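Local structure of putative hydroxymethylglutaryl-CoA synthase (Streptococcus mutans, 3SQZ) at residues S47-N52 / T374-E379; L71-L76 / E184-A189; S77-T82 / K383-E388; A171-K176 / N310-S315; A263-L268 / L318-L323. The protein probably catalyses the condensation of acetyl-CoA with acetoacetyl-CoA to give 3-hydroxy-3-methylglutaryl-CoA, and binds coenzyme A. All coordinates share one frame; numbering follows the deposited sequence. Where two conformers were deposited one is given.

Interaction 1: S47-N52 / T374-E379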
# COMPACT_ATOMS: atom_id res chain seq x y z
N SER A 47 -1.55 -11.58 -2.49
CA SER A 47 -1.51 -12.77 -3.31
C SER A 47 -1.64 -14.03 -2.44
O SER A 47 -1.71 -13.95 -1.21
CB SER A 47 -0.21 -12.80 -4.11
OG SER A 47 0.89 -12.63 -3.24
N GLN A 48 -1.68 -15.18 -3.10
CA GLN A 48 -2.00 -16.43 -2.42
C GLN A 48 -0.77 -17.26 -2.04
O GLN A 48 -0.91 -18.38 -1.55
CB GLN A 48 -2.94 -17.27 -3.28
CG GLN A 48 -4.20 -16.54 -3.73
CD GLN A 48 -5.05 -16.04 -2.58
OE1 GLN A 48 -5.50 -14.89 -2.58
NE2 GLN A 48 -5.29 -16.90 -1.61
N TYR A 49 0.42 -16.71 -2.26
CA TYR A 49 1.68 -17.41 -2.02
C TYR A 49 2.58 -16.57 -1.12
O TYR A 49 2.48 -15.34 -1.10
CB TYR A 49 2.42 -17.66 -3.33
CG TYR A 49 1.68 -18.49 -4.34
CD1 TYR A 49 1.75 -19.88 -4.32
CD2 TYR A 49 0.91 -17.89 -5.32
CE1 TYR A 49 1.08 -20.64 -5.26
CE2 TYR A 49 0.23 -18.64 -6.26
CZ TYR A 49 0.32 -20.01 -6.23
OH TYR A 49 -0.36 -20.74 -7.18
N VAL A 50 3.48 -17.24 -0.41
CA VAL A 50 4.39 -16.56 0.49
C VAL A 50 5.79 -17.15 0.37
O VAL A 50 5.95 -18.36 0.19
CB VAL A 50 3.88 -16.63 1.97
CG1 VAL A 50 3.71 -18.09 2.44
CG2 VAL A 50 4.78 -15.85 2.90
N LEU A 51 6.79 -16.27 0.43
CA LEU A 51 8.18 -16.66 0.52
C LEU A 51 8.65 -16.33 1.94
O LEU A 51 8.65 -15.17 2.36
CB LEU A 51 9.02 -15.90 -0.50
CG LEU A 51 10.53 -16.14 -0.42
CD1 LEU A 51 10.89 -17.59 -0.74
CD2 LEU A 51 11.25 -15.18 -1.36
N ASN A 52 9.03 -17.36 2.68
CA ASN A 52 9.52 -17.16 4.03
C ASN A 52 10.97 -16.69 3.99
O ASN A 52 11.79 -17.25 3.25
CB ASN A 52 9.30 -18.42 4.87
CG ASN A 52 7.83 -18.64 5.20
OD1 ASN A 52 7.07 -17.69 5.40
ND2 ASN A 52 7.42 -19.90 5.27
N THR A 374 0.17 -20.11 0.45
CA THR A 374 0.97 -21.29 0.16
C THR A 374 2.45 -20.94 0.15
O THR A 374 2.87 -20.11 -0.65
CB THR A 374 0.53 -21.87 -1.20
OG1 THR A 374 -0.80 -22.38 -1.08
CG2 THR A 374 1.48 -22.97 -1.70
N PRO A 375 3.24 -21.59 1.02
CA PRO A 375 4.67 -21.28 1.01
C PRO A 375 5.34 -21.83 -0.24
O PRO A 375 5.02 -22.92 -0.69
CB PRO A 375 5.20 -21.98 2.26
CG PRO A 375 3.99 -22.17 3.13
CD PRO A 375 2.87 -22.44 2.16
N LEU A 376 6.26 -21.06 -0.80
CA LEU A 376 6.99 -21.49 -1.98
C LEU A 376 8.43 -21.80 -1.65
O LEU A 376 9.05 -21.10 -0.85
CB LEU A 376 6.98 -20.38 -3.04
CG LEU A 376 5.62 -20.11 -3.68
CD1 LEU A 376 5.67 -18.86 -4.56
CD2 LEU A 376 5.14 -21.32 -4.47
N SER A 377 8.97 -22.84 -2.27
CA SER A 377 10.41 -23.02 -2.26
C SER A 377 11.03 -21.83 -2.99
O SER A 377 10.38 -21.16 -3.80
CB SER A 377 10.79 -24.30 -2.99
OG SER A 377 10.47 -24.19 -4.38
N VAL A 378 12.30 -21.55 -2.72
CA VAL A 378 12.97 -20.49 -3.45
C VAL A 378 12.95 -20.80 -4.95
O VAL A 378 12.72 -19.92 -5.78
CB VAL A 378 14.39 -20.23 -2.91
CG1 VAL A 378 15.13 -19.24 -3.80
CG2 VAL A 378 14.30 -19.73 -1.47
N GLU A 379 13.17 -22.06 -5.31
CA GLU A 379 13.13 -22.47 -6.72
C GLU A 379 11.79 -22.13 -7.38
O GLU A 379 11.76 -21.59 -8.49
CB GLU A 379 13.40 -23.97 -6.85
CG GLU A 379 14.83 -24.35 -6.56
O HOH W 1 -2.87 -20.80 -0.70
O HOH W 2 9.12 -20.02 1.67
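Residues Y49 and V50 run parallel to T374 and P375, and three backbone hydrogen bonds alternate between the two segments: T374 N to Q48 O and V50 N to T374 O, each 2.9 Å, then L376 N to V50 O. CA-H...O contacts from Y49 CA to T374 O and from P375 CA to V50 O fill in between them. Strand 374-375 thereby becomes an outer strand of a small three-stranded mixed sheet whose centre is strand 49-52 and whose other edge is strand 75-78, a short accessory sheet beside the large central sheet of the thiolase fold. On the face that carries Y49 and T374, L376 extends the packing: its CG is anti to the carbonyl carbon (chi1 -69°), and the branch then sets one methyl at the root of the tyrosine, CD1 3.7 Å from Y49 CB, and the other at the ring, CD2 3.7 Å from Y49 CD1. The hydroxyl of Y49 is hydrogen-bonded to Q403 N. V50 CG1 lies on the other face, 4.1 Å from P375 CG. A water bridges N52 N and L376 O, at 2.7 Å from the latter.

Interaction 2: L71-L76 / E184-A189. With COA (coenzyme A), chain D.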
# COMPACT_ATOMS: atom_id res chain seq x y z
N LEU A 71 16.13 -6.23 8.71
CA LEU A 71 15.03 -5.63 7.96
C LEU A 71 13.72 -5.62 8.74
O LEU A 71 12.81 -4.88 8.41
CB LEU A 71 14.81 -6.37 6.64
CG LEU A 71 16.01 -6.44 5.70
CD1 LEU A 71 15.65 -7.22 4.45
CD2 LEU A 71 16.51 -5.04 5.37
N LEU A 72 13.65 -6.47 9.76
CA LEU A 72 12.40 -6.74 10.49
C LEU A 72 11.32 -7.32 9.57
O LEU A 72 10.16 -6.90 9.59
CB LEU A 72 11.89 -5.50 11.24
CG LEU A 72 12.82 -4.99 12.35
CD1 LEU A 72 12.36 -3.64 12.86
CD2 LEU A 72 12.92 -5.99 13.50
N LEU A 73 11.72 -8.30 8.75
CA LEU A 73 10.81 -9.00 7.87
C LEU A 73 10.82 -10.50 8.15
O LEU A 73 11.88 -11.10 8.32
CB LEU A 73 11.18 -8.78 6.40
CG LEU A 73 10.82 -7.43 5.79
CD1 LEU A 73 11.44 -7.28 4.41
CD2 LEU A 73 9.31 -7.28 5.71
N ASN A 74 9.63 -11.10 8.18
CA ASN A 74 9.48 -12.54 8.37
C ASN A 74 9.17 -13.27 7.08
O ASN A 74 9.62 -14.39 6.86
CB ASN A 74 8.38 -12.83 9.39
CG ASN A 74 8.67 -12.26 10.75
OD1 ASN A 74 7.76 -11.86 11.48
ND2 ASN A 74 9.95 -12.20 11.11
N ALA A 75 8.36 -12.65 6.22
CA ALA A 75 7.87 -13.30 5.02
C ALA A 75 7.38 -12.25 4.04
O ALA A 75 7.08 -11.12 4.43
CB ALA A 75 6.74 -14.27 5.37
N LEU A 76 7.28 -12.63 2.77
CA LEU A 76 6.89 -11.73 1.68
C LEU A 76 5.79 -12.38 0.85
O LEU A 76 5.93 -13.56 0.52
CB LEU A 76 8.08 -11.53 0.73
CG LEU A 76 9.46 -11.21 1.31
CD1 LEU A 76 10.49 -11.14 0.19
CD2 LEU A 76 9.42 -9.91 2.10
N GLU A 184 15.88 -7.85 -3.36
CA GLU A 184 15.11 -9.09 -3.41
C GLU A 184 14.40 -9.35 -2.09
O GLU A 184 13.29 -9.90 -2.05
CB GLU A 184 16.02 -10.27 -3.76
CG GLU A 184 15.23 -11.50 -4.11
CD GLU A 184 16.09 -12.70 -4.50
OE1 GLU A 184 15.51 -13.66 -5.04
OE2 GLU A 184 17.32 -12.69 -4.28
N SER A 185 15.05 -8.96 -1.00
CA SER A 185 14.49 -9.17 0.33
C SER A 185 13.39 -8.18 0.69
O SER A 185 12.75 -8.34 1.73
CB SER A 185 15.60 -9.08 1.37
OG SER A 185 16.24 -7.83 1.27
N THR A 186 13.17 -7.15 -0.15
CA THR A 186 12.11 -6.17 0.09
C THR A 186 11.08 -6.19 -1.03
O THR A 186 10.55 -5.15 -1.45
CB THR A 186 12.67 -4.74 0.32
OG1 THR A 186 13.43 -4.31 -0.81
CG2 THR A 186 13.55 -4.73 1.56
N GLN A 187 10.76 -7.41 -1.48
CA GLN A 187 9.70 -7.65 -2.44
C GLN A 187 8.35 -7.80 -1.72
O GLN A 187 8.30 -7.75 -0.48
CB GLN A 187 10.06 -8.86 -3.30
CG GLN A 187 11.21 -8.51 -4.24
CD GLN A 187 11.74 -9.65 -5.09
OE1 GLN A 187 12.15 -9.41 -6.23
NE2 GLN A 187 11.76 -10.87 -4.56
N GLY A 188 7.26 -7.94 -2.47
CA GLY A 188 5.95 -8.10 -1.88
C GLY A 188 4.86 -7.83 -2.89
O GLY A 188 5.13 -7.53 -4.06
N ALA A 189 3.61 -7.95 -2.46
CA ALA A 189 2.48 -7.76 -3.36
C ALA A 189 1.23 -7.50 -2.55
O ALA A 189 1.00 -8.15 -1.53
CB ALA A 189 2.27 -8.98 -4.24
N1A COA D . 22.02 -9.38 12.13
C2A COA D . 21.25 -8.28 12.28
N3A COA D . 21.24 -7.31 11.29
C4A COA D . 22.01 -7.47 10.18
C5A COA D . 22.80 -8.61 10.02
C6A COA D . 22.81 -9.55 10.98
N6A COA D . 23.62 -10.72 10.83
N7A COA D . 23.46 -8.51 8.83
C8A COA D . 23.11 -7.37 8.24
N9A COA D . 22.21 -6.72 9.12
C1B COA D . 21.45 -5.50 8.82
C2B COA D . 21.96 -4.05 9.05
O2B COA D . 22.97 -3.61 9.84
C3B COA D . 20.75 -3.25 8.61
O3B COA D . 20.01 -2.42 9.41
P3B COA D . 20.50 -1.02 9.84
O7A COA D . 20.34 -0.04 8.63
O8A COA D . 19.54 -0.62 11.01
O9A COA D . 21.93 -1.10 10.31
C4B COA D . 20.20 -4.10 7.53
O4B COA D . 20.16 -5.40 8.16
C5B COA D . 20.39 -3.87 6.07
O5B COA D . 21.75 -4.14 5.85
P1A COA D . 22.36 -3.97 4.40
O1A COA D . 22.11 -2.50 3.87
O2A COA D . 23.84 -4.29 4.43
O3A COA D . 21.57 -5.00 3.48
P2A COA D . 21.51 -4.94 1.90
O4A COA D . 22.86 -4.38 1.30
O5A COA D . 21.23 -6.32 1.35
O6A COA D . 20.33 -3.95 1.47
CBP COA D . 18.18 -2.82 1.61
CCP COA D . 19.19 -3.74 2.26
CDP COA D . 18.80 -1.48 1.42
CEP COA D . 16.96 -2.68 2.48
CAP COA D . 17.80 -3.43 0.29
OAP COA D . 17.00 -4.53 0.44
C9P COA D . 17.18 -2.43 -0.66
O9P COA D . 17.83 -1.59 -1.26
N8P COA D . 15.72 -2.57 -0.87
C7P COA D . 14.97 -1.58 -1.62
C6P COA D . 14.79 -0.27 -0.89
C5P COA D . 13.87 0.71 -1.63
O5P COA D . 13.06 0.32 -2.44
N4P COA D . 13.92 2.10 -1.27
C3P COA D . 12.98 3.05 -1.88
C2P COA D . 11.92 3.62 -0.98
S1P COA D . 12.47 4.22 0.58
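L71, L73 and L76 all set CG beside the backbone N and anti to the carbonyl carbon (chi1 -58° in L71), a shared choice that aims three leucine branches at the loop 184-187. This loop leads into strand 188-198 of the central sheet of the thiolase fold, and its S185 and T186, with L71, line the coenzyme A pocket. The meeting is one of methyls with backbone carbonyls: L73 CD1 comes within 3.2 Å of S185 O, and L76 CD2 lies 3.5 Å from Q187 O and 3.7 Å from S185 O. Enclosed by these methyls, S185 O is a buried carbonyl without a hydrogen-bonding partner. L71 divides its two branches, CD1 resting 3.3 Å from S185 OG while CD2 faces coenzyme A's pantetheine methyl CEP at 3.8 Å. Next along the loop, the CB bond of T186 points away from the leucines, and OG1 meets the ligand. This oxygen, also bonded to G183 O, accepts a hydrogen bond from the pantetheine amide N8P of coenzyme A at 2.9 Å, with a bent N-H...O angle of 136°.

Interaction 3: S77-T82 / K383-E388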
# COMPACT_ATOMS: atom_id res chain seq x y z
N SER A 77 4.78 -11.63 0.42
CA SER A 77 3.82 -12.15 -0.53
C SER A 77 4.42 -12.23 -1.92
O SER A 77 5.09 -11.30 -2.37
CB SER A 77 2.57 -11.27 -0.59
OG SER A 77 1.86 -11.35 0.64
N ILE A 78 4.13 -13.33 -2.61
CA ILE A 78 4.59 -13.56 -3.97
C ILE A 78 3.38 -13.72 -4.87
O ILE A 78 2.45 -14.47 -4.55
CB ILE A 78 5.48 -14.83 -4.05
CG1 ILE A 78 6.77 -14.62 -3.25
CG2 ILE A 78 5.77 -15.21 -5.50
CD1 ILE A 78 7.61 -13.44 -3.69
N ALA A 79 3.37 -12.99 -5.98
CA ALA A 79 2.26 -13.02 -6.93
C ALA A 79 2.65 -13.78 -8.20
O ALA A 79 3.72 -13.54 -8.76
CB ALA A 79 1.85 -11.60 -7.30
N PRO A 80 1.78 -14.68 -8.66
CA PRO A 80 1.97 -15.33 -9.96
C PRO A 80 1.58 -14.35 -11.06
O PRO A 80 0.98 -13.31 -10.80
CB PRO A 80 0.98 -16.48 -9.91
CG PRO A 80 -0.17 -15.91 -9.12
CD PRO A 80 0.47 -15.03 -8.07
N ILE A 81 1.89 -14.72 -12.30
CA ILE A 81 1.65 -13.86 -13.44
C ILE A 81 0.17 -13.51 -13.61
O ILE A 81 -0.18 -12.49 -14.20
CB ILE A 81 2.22 -14.50 -14.73
CG1 ILE A 81 2.27 -13.48 -15.87
CG2 ILE A 81 1.45 -15.76 -15.13
CD1 ILE A 81 3.15 -13.92 -17.03
N THR A 82 -0.72 -14.35 -13.09
CA THR A 82 -2.15 -14.17 -13.27
C THR A 82 -2.80 -13.30 -12.18
O THR A 82 -4.00 -13.06 -12.22
CB THR A 82 -2.86 -15.52 -13.34
OG1 THR A 82 -2.55 -16.24 -12.15
CG2 THR A 82 -2.40 -16.32 -14.56
N LYS A 383 10.66 -19.13 -10.30
CA LYS A 383 9.95 -19.44 -11.52
C LYS A 383 8.64 -18.66 -11.62
O LYS A 383 8.30 -18.13 -12.68
CB LYS A 383 9.68 -20.94 -11.62
CG LYS A 383 10.93 -21.76 -11.91
N ILE A 384 7.90 -18.61 -10.52
CA ILE A 384 6.58 -18.01 -10.53
C ILE A 384 6.64 -16.48 -10.54
O ILE A 384 5.96 -15.82 -11.33
CB ILE A 384 5.75 -18.53 -9.34
CG1 ILE A 384 5.41 -20.01 -9.56
CG2 ILE A 384 4.48 -17.72 -9.15
CD1 ILE A 384 4.80 -20.70 -8.35
N PHE A 385 7.45 -15.90 -9.66
CA PHE A 385 7.42 -14.45 -9.51
C PHE A 385 7.95 -13.74 -10.75
O PHE A 385 7.49 -12.64 -11.08
CB PHE A 385 8.22 -14.03 -8.28
CG PHE A 385 7.88 -12.66 -7.73
CD1 PHE A 385 6.55 -12.25 -7.58
CD2 PHE A 385 8.88 -11.81 -7.30
CE1 PHE A 385 6.25 -11.01 -7.02
CE2 PHE A 385 8.58 -10.58 -6.74
CZ PHE A 385 7.26 -10.18 -6.60
N PHE A 386 8.91 -14.36 -11.43
CA PHE A 386 9.58 -13.71 -12.55
C PHE A 386 9.10 -14.19 -13.91
O PHE A 386 9.65 -13.80 -14.95
CB PHE A 386 11.10 -13.79 -12.40
CG PHE A 386 11.59 -13.12 -11.16
CD1 PHE A 386 11.90 -13.86 -10.02
CD2 PHE A 386 11.67 -11.73 -11.09
CE1 PHE A 386 12.32 -13.23 -8.86
CE2 PHE A 386 12.09 -11.11 -9.94
CZ PHE A 386 12.42 -11.86 -8.82
N GLU A 387 8.06 -15.01 -13.92
CA GLU A 387 7.45 -15.42 -15.17
C GLU A 387 7.00 -14.19 -15.97
O GLU A 387 6.49 -13.23 -15.39
CB GLU A 387 6.26 -16.34 -14.91
CG GLU A 387 5.65 -16.89 -16.18
CD GLU A 387 4.48 -17.82 -15.96
OE1 GLU A 387 4.28 -18.28 -14.81
OE2 GLU A 387 3.77 -18.10 -16.94
N GLU A 388 7.21 -14.22 -17.28
CA GLU A 388 6.71 -13.18 -18.16
C GLU A 388 5.84 -13.82 -19.24
O GLU A 388 6.00 -15.00 -19.56
CB GLU A 388 7.86 -12.36 -18.77
CG GLU A 388 8.67 -11.60 -17.71
CD GLU A 388 9.70 -10.65 -18.29
OE1 GLU A 388 10.89 -10.79 -17.93
OE2 GLU A 388 9.33 -9.76 -19.08
O HOH W 3 4.22 -11.51 -10.67
O HOH W 4 3.68 -16.90 -12.47
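I78 drives its CD1 methyl over the centre of the F385 ring, 4.0 Å from the centroid and almost on the ring normal, a close to ideal CH-pi contact. The isoleucine's chi1 and chi2, -65° and -58°, together carry CD1 over the face, while the other branch, CG2, reaches the rim at F385 CD1, 3.7 Å away. The ring edge is used as well: A79 O lies in the ring plane, 3.3 Å from F385 CD1. K176 makes a cation-pi contact with this ring and also bonds to F385 O. The contact thus seats the end of the late helix 378-385 on the early segment by which strand 75-78 leaves the small sheet, beside strand 166-175 of the central thiolase-fold sheet, whose I174 touches both A79 and F385. One residue earlier in the helix, I384 lays CG2 against the proline ring, 3.8 Å from P80 CB. I81 has CG1 anti to its amide nitrogen (chi1 -167°), and its two branches part: CG2 lies 3.8 Å from E387 OE2, the side chains crossing at roughly a right angle, while CD1 touches the backbone carbon of E388. One water ties the groups together, accepting from I81 N and donating to I384 O and to E387 OE1, the last at 2.8 Å.

Interaction 4: A171-K176 / N310-S315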
# COMPACT_ATOMS: atom_id res chain seq x y z
N ALA A 171 -4.67 1.36 -4.00
CA ALA A 171 -3.22 1.47 -3.94
C ALA A 171 -2.69 0.06 -4.09
O ALA A 171 -2.70 -0.72 -3.12
CB ALA A 171 -2.79 2.06 -2.62
N SER A 172 -2.25 -0.29 -5.30
CA SER A 172 -2.00 -1.68 -5.67
C SER A 172 -0.65 -1.79 -6.36
O SER A 172 -0.35 -1.01 -7.25
CB SER A 172 -3.09 -2.16 -6.61
OG SER A 172 -2.89 -3.52 -6.94
N ASP A 173 0.15 -2.77 -5.95
CA ASP A 173 1.51 -2.87 -6.46
C ASP A 173 2.09 -4.25 -6.21
O ASP A 173 1.69 -4.97 -5.28
CB ASP A 173 2.42 -1.82 -5.80
CG ASP A 173 2.45 -0.50 -6.55
OD1 ASP A 173 2.16 0.54 -5.93
OD2 ASP A 173 2.82 -0.50 -7.75
N ILE A 174 3.07 -4.59 -7.05
CA ILE A 174 3.89 -5.78 -6.87
C ILE A 174 5.34 -5.31 -6.88
O ILE A 174 5.83 -4.82 -7.90
CB ILE A 174 3.63 -6.81 -7.97
CG1 ILE A 174 2.19 -7.32 -7.85
CG2 ILE A 174 4.61 -7.96 -7.87
CD1 ILE A 174 1.72 -8.12 -9.03
N ALA A 175 5.99 -5.44 -5.73
CA ALA A 175 7.37 -5.00 -5.58
C ALA A 175 8.29 -6.15 -5.99
O ALA A 175 8.35 -7.18 -5.32
CB ALA A 175 7.64 -4.55 -4.16
N LYS A 176 8.98 -5.95 -7.10
CA LYS A 176 9.76 -6.98 -7.76
C LYS A 176 11.12 -6.38 -8.11
O LYS A 176 11.20 -5.45 -8.91
CB LYS A 176 8.99 -7.42 -9.02
CG LYS A 176 9.61 -8.54 -9.82
CD LYS A 176 8.70 -9.01 -10.95
CE LYS A 176 7.41 -9.62 -10.41
NZ LYS A 176 6.52 -10.12 -11.50
N ASN A 310 7.03 -5.38 0.95
CA ASN A 310 6.80 -4.07 0.36
C ASN A 310 5.65 -4.13 -0.64
O ASN A 310 5.66 -4.97 -1.54
CB ASN A 310 8.10 -3.67 -0.35
CG ASN A 310 8.13 -2.24 -0.82
OD1 ASN A 310 7.17 -1.48 -0.66
ND2 ASN A 310 9.26 -1.85 -1.38
N ILE A 311 4.68 -3.23 -0.50
CA ILE A 311 3.61 -3.11 -1.49
C ILE A 311 3.55 -1.71 -2.09
O ILE A 311 2.51 -1.27 -2.58
CB ILE A 311 2.23 -3.62 -0.96
CG1 ILE A 311 1.65 -2.70 0.12
CG2 ILE A 311 2.37 -5.06 -0.48
CD1 ILE A 311 0.20 -3.01 0.44
N TYR A 312 4.69 -1.03 -2.07
CA TYR A 312 4.83 0.28 -2.71
C TYR A 312 3.70 1.25 -2.28
O TYR A 312 3.64 1.61 -1.10
CB TYR A 312 4.96 0.15 -4.23
CG TYR A 312 6.22 -0.51 -4.78
CD1 TYR A 312 7.45 -0.45 -4.12
CD2 TYR A 312 6.19 -1.13 -6.03
CE1 TYR A 312 8.60 -1.02 -4.68
CE2 TYR A 312 7.31 -1.69 -6.59
CZ TYR A 312 8.51 -1.64 -5.92
OH TYR A 312 9.64 -2.19 -6.47
N THR A 313 2.84 1.67 -3.21
CA THR A 313 1.83 2.69 -2.88
C THR A 313 0.96 2.33 -1.68
O THR A 313 0.53 3.21 -0.95
CB THR A 313 0.89 3.00 -4.07
OG1 THR A 313 0.20 1.81 -4.48
CG2 THR A 313 1.66 3.62 -5.25
N GLY A 314 0.68 1.05 -1.50
CA GLY A 314 -0.21 0.67 -0.43
C GLY A 314 0.43 0.56 0.94
O GLY A 314 -0.27 0.39 1.93
N SER A 315 1.75 0.68 1.03
CA SER A 315 2.43 0.30 2.26
C SER A 315 2.07 1.17 3.47
O SER A 315 1.84 0.64 4.55
CB SER A 315 3.93 0.23 2.06
OG SER A 315 4.46 1.52 1.84
O HOH W 5 9.10 -3.54 -8.83
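D173 and T313 supply the polar core of this contact, where strand 166-175 of the thiolase-fold sheet meets the loop before helix 315-326. D173 OD1 accepts two hydrogen bonds from T313, from OG1 at 2.7 Å and from the backbone N at 3.0 Å. Both approach on the anti side of the carboxylate, yet from opposite faces of its plane, so the oxygen is gripped between them. The threonine's OG1 sits between its backbone N and carbonyl carbon (chi1 60°), near enough to its own N for both to reach one oxygen. The other oxygen, D173 OD2, is held by S114 OG, T112 OG1 and the backbone N of E113, a predicted proton donor or acceptor; the aspartate therefore links the loop with the probable active site. Within the loop, N310, predicted to bind 3-hydroxy-3-methylglutaryl-CoA, forms an Asx turn, its OD1 accepting from Y312 N at 2.9 Å. Packing surrounds the Y312 ring. A175 CB makes a CH-pi contact over one face, offset toward the rim and 3.7 Å from the centroid. Separately, the D173 carboxylate meets the ring edge, the two planes 80° apart. A water in the ring plane joins Y312 OH to K176 N, 2.8 Å from the hydroxyl oxygen.

Interaction 5: A263-L268 / L318-L323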
# COMPACT_ATOMS: atom_id res chain seq x y z
N ALA A 263 -0.77 8.21 17.41
CA ALA A 263 -0.00 7.27 16.60
C ALA A 263 0.56 8.01 15.40
O ALA A 263 -0.03 8.98 14.91
CB ALA A 263 -0.87 6.11 16.13
N PHE A 264 1.70 7.52 14.92
CA PHE A 264 2.32 8.02 13.69
C PHE A 264 2.51 6.83 12.76
O PHE A 264 3.06 5.81 13.17
CB PHE A 264 3.67 8.68 14.01
CG PHE A 264 3.98 9.91 13.16
CD1 PHE A 264 4.11 9.80 11.79
CD2 PHE A 264 4.17 11.16 13.75
CE1 PHE A 264 4.38 10.92 11.00
CE2 PHE A 264 4.45 12.28 12.97
CZ PHE A 264 4.57 12.16 11.59
N CYS A 265 2.04 6.95 11.52
CA CYS A 265 2.19 5.90 10.50
C CYS A 265 3.18 6.35 9.44
O CYS A 265 3.19 7.52 9.04
CB CYS A 265 0.86 5.60 9.83
SG CYS A 265 -0.34 4.83 10.92
N PHE A 266 3.99 5.40 8.97
CA PHE A 266 5.03 5.67 8.00
C PHE A 266 4.91 4.77 6.79
O PHE A 266 4.40 3.67 6.86
CB PHE A 266 6.40 5.42 8.63
CG PHE A 266 6.64 6.23 9.86
CD1 PHE A 266 7.26 7.46 9.79
CD2 PHE A 266 6.18 5.79 11.09
CE1 PHE A 266 7.45 8.23 10.93
CE2 PHE A 266 6.36 6.55 12.23
CZ PHE A 266 7.01 7.77 12.16
N HIS A 267 5.41 5.24 5.66
CA HIS A 267 5.59 4.39 4.50
C HIS A 267 6.43 3.17 4.90
O HIS A 267 7.38 3.32 5.68
CB HIS A 267 6.26 5.21 3.39
CG HIS A 267 6.69 4.38 2.23
ND1 HIS A 267 5.85 3.48 1.62
CD2 HIS A 267 7.87 4.30 1.58
CE1 HIS A 267 6.50 2.88 0.64
NE2 HIS A 267 7.73 3.36 0.59
N LEU A 268 6.11 2.00 4.36
CA LEU A 268 6.64 0.72 4.86
C LEU A 268 7.24 -0.18 3.77
O LEU A 268 6.73 -1.26 3.49
CB LEU A 268 5.54 -0.04 5.62
CG LEU A 268 5.46 0.25 7.11
CD1 LEU A 268 4.12 -0.19 7.69
CD2 LEU A 268 6.60 -0.45 7.81
N LEU A 318 -1.47 0.07 4.45
CA LEU A 318 -1.42 -1.23 5.10
C LEU A 318 -0.99 -1.06 6.56
O LEU A 318 -1.54 -1.70 7.46
CB LEU A 318 -0.47 -2.17 4.36
CG LEU A 318 -0.29 -3.56 4.98
CD1 LEU A 318 -1.61 -4.32 5.05
CD2 LEU A 318 0.75 -4.35 4.21
N GLY A 319 -0.02 -0.18 6.81
CA GLY A 319 0.38 0.10 8.18
C GLY A 319 -0.73 0.75 8.98
O GLY A 319 -0.91 0.44 10.17
N LEU A 320 -1.48 1.67 8.37
CA LEU A 320 -2.65 2.25 9.03
C LEU A 320 -3.63 1.13 9.42
O LEU A 320 -4.13 1.07 10.54
CB LEU A 320 -3.32 3.27 8.11
CG LEU A 320 -4.65 3.84 8.63
CD1 LEU A 320 -4.50 4.61 9.95
CD2 LEU A 320 -5.31 4.71 7.57
N LEU A 321 -3.91 0.23 8.48
CA LEU A 321 -4.83 -0.86 8.74
C LEU A 321 -4.32 -1.77 9.87
O LEU A 321 -5.07 -2.13 10.78
CB LEU A 321 -5.04 -1.66 7.46
CG LEU A 321 -6.06 -2.79 7.53
CD1 LEU A 321 -7.46 -2.28 7.88
CD2 LEU A 321 -6.06 -3.53 6.20
N SER A 322 -3.04 -2.10 9.82
CA SER A 322 -2.41 -2.91 10.85
C SER A 322 -2.52 -2.22 12.22
O SER A 322 -2.84 -2.86 13.22
CB SER A 322 -0.95 -3.13 10.46
OG SER A 322 -0.32 -4.09 11.28
N LEU A 323 -2.25 -0.92 12.25
CA LEU A 323 -2.40 -0.14 13.47
C LEU A 323 -3.82 -0.23 14.02
O LEU A 323 -4.02 -0.52 15.20
CB LEU A 323 -2.07 1.32 13.17
CG LEU A 323 -2.42 2.32 14.28
CD1 LEU A 323 -1.57 2.08 15.54
CD2 LEU A 323 -2.28 3.75 13.77
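C265 has the largest surface buried here, and its sulfur does the touching. With SG anti to the carbonyl carbon (chi1 -67°), the thiol is brought up to the helix, where it meets L323 CD2 at 3.6 Å and L320 CA at 3.9 Å. L323 answers from the helical side. Its CG stands opposite the backbone N (chi1 170°), and CD2 is lodged between two strand residues, the cysteine sulfur and the methyl of A263, whose CB is also 3.6 Å away; CD1 lies farther from the same methyl, at 4.1 Å. G319 contributes by what it lacks: one turn before L323, its CA lies 3.8 Å from L268 CD1, with no side chain between. No hydrogen bond crosses this interface, so it is held by apolar packing alone. Between C265 and L268 the chain passes through H267, a predicted proton donor or acceptor, and L268 N is bonded to S315 OG at the start of helix 315-326. Strand 263-266 is an outermost strand of the large mixed sheet, paired in parallel with strand 335-342. Segment 318-323 of helix 315-326 packs against it, the axes of these short segments 8.0 Å apart and their directions 146° apart, with helix 288-302 beside both.

In the fold
Interactions 1, 2 and 3 cluster around the small sheet of strands 75-78, 49-52 and 374-375, with centres 10 to 15 Å apart; interactions 1 and 3 also share helix 378-385. Interaction 2 passes to interaction 4 through the neighbouring strands 188-198 and 166-175 of the large sheet, their centres 12 Å apart. Interaction 5 lies at the far edge of that sheet, its centre about 14 Å from that of interaction 4 and 27 Å from that of interaction 3. Along the chain, interactions 2, 4 and 5 are nested within the loop closed by interaction 1, while interactions 4 and 5 cross. Interactions 2, 4 and 5 thus probably gather coenzyme A contacts and predicted catalytic residues about one site, with interactions 1 and 3 as packing beside it.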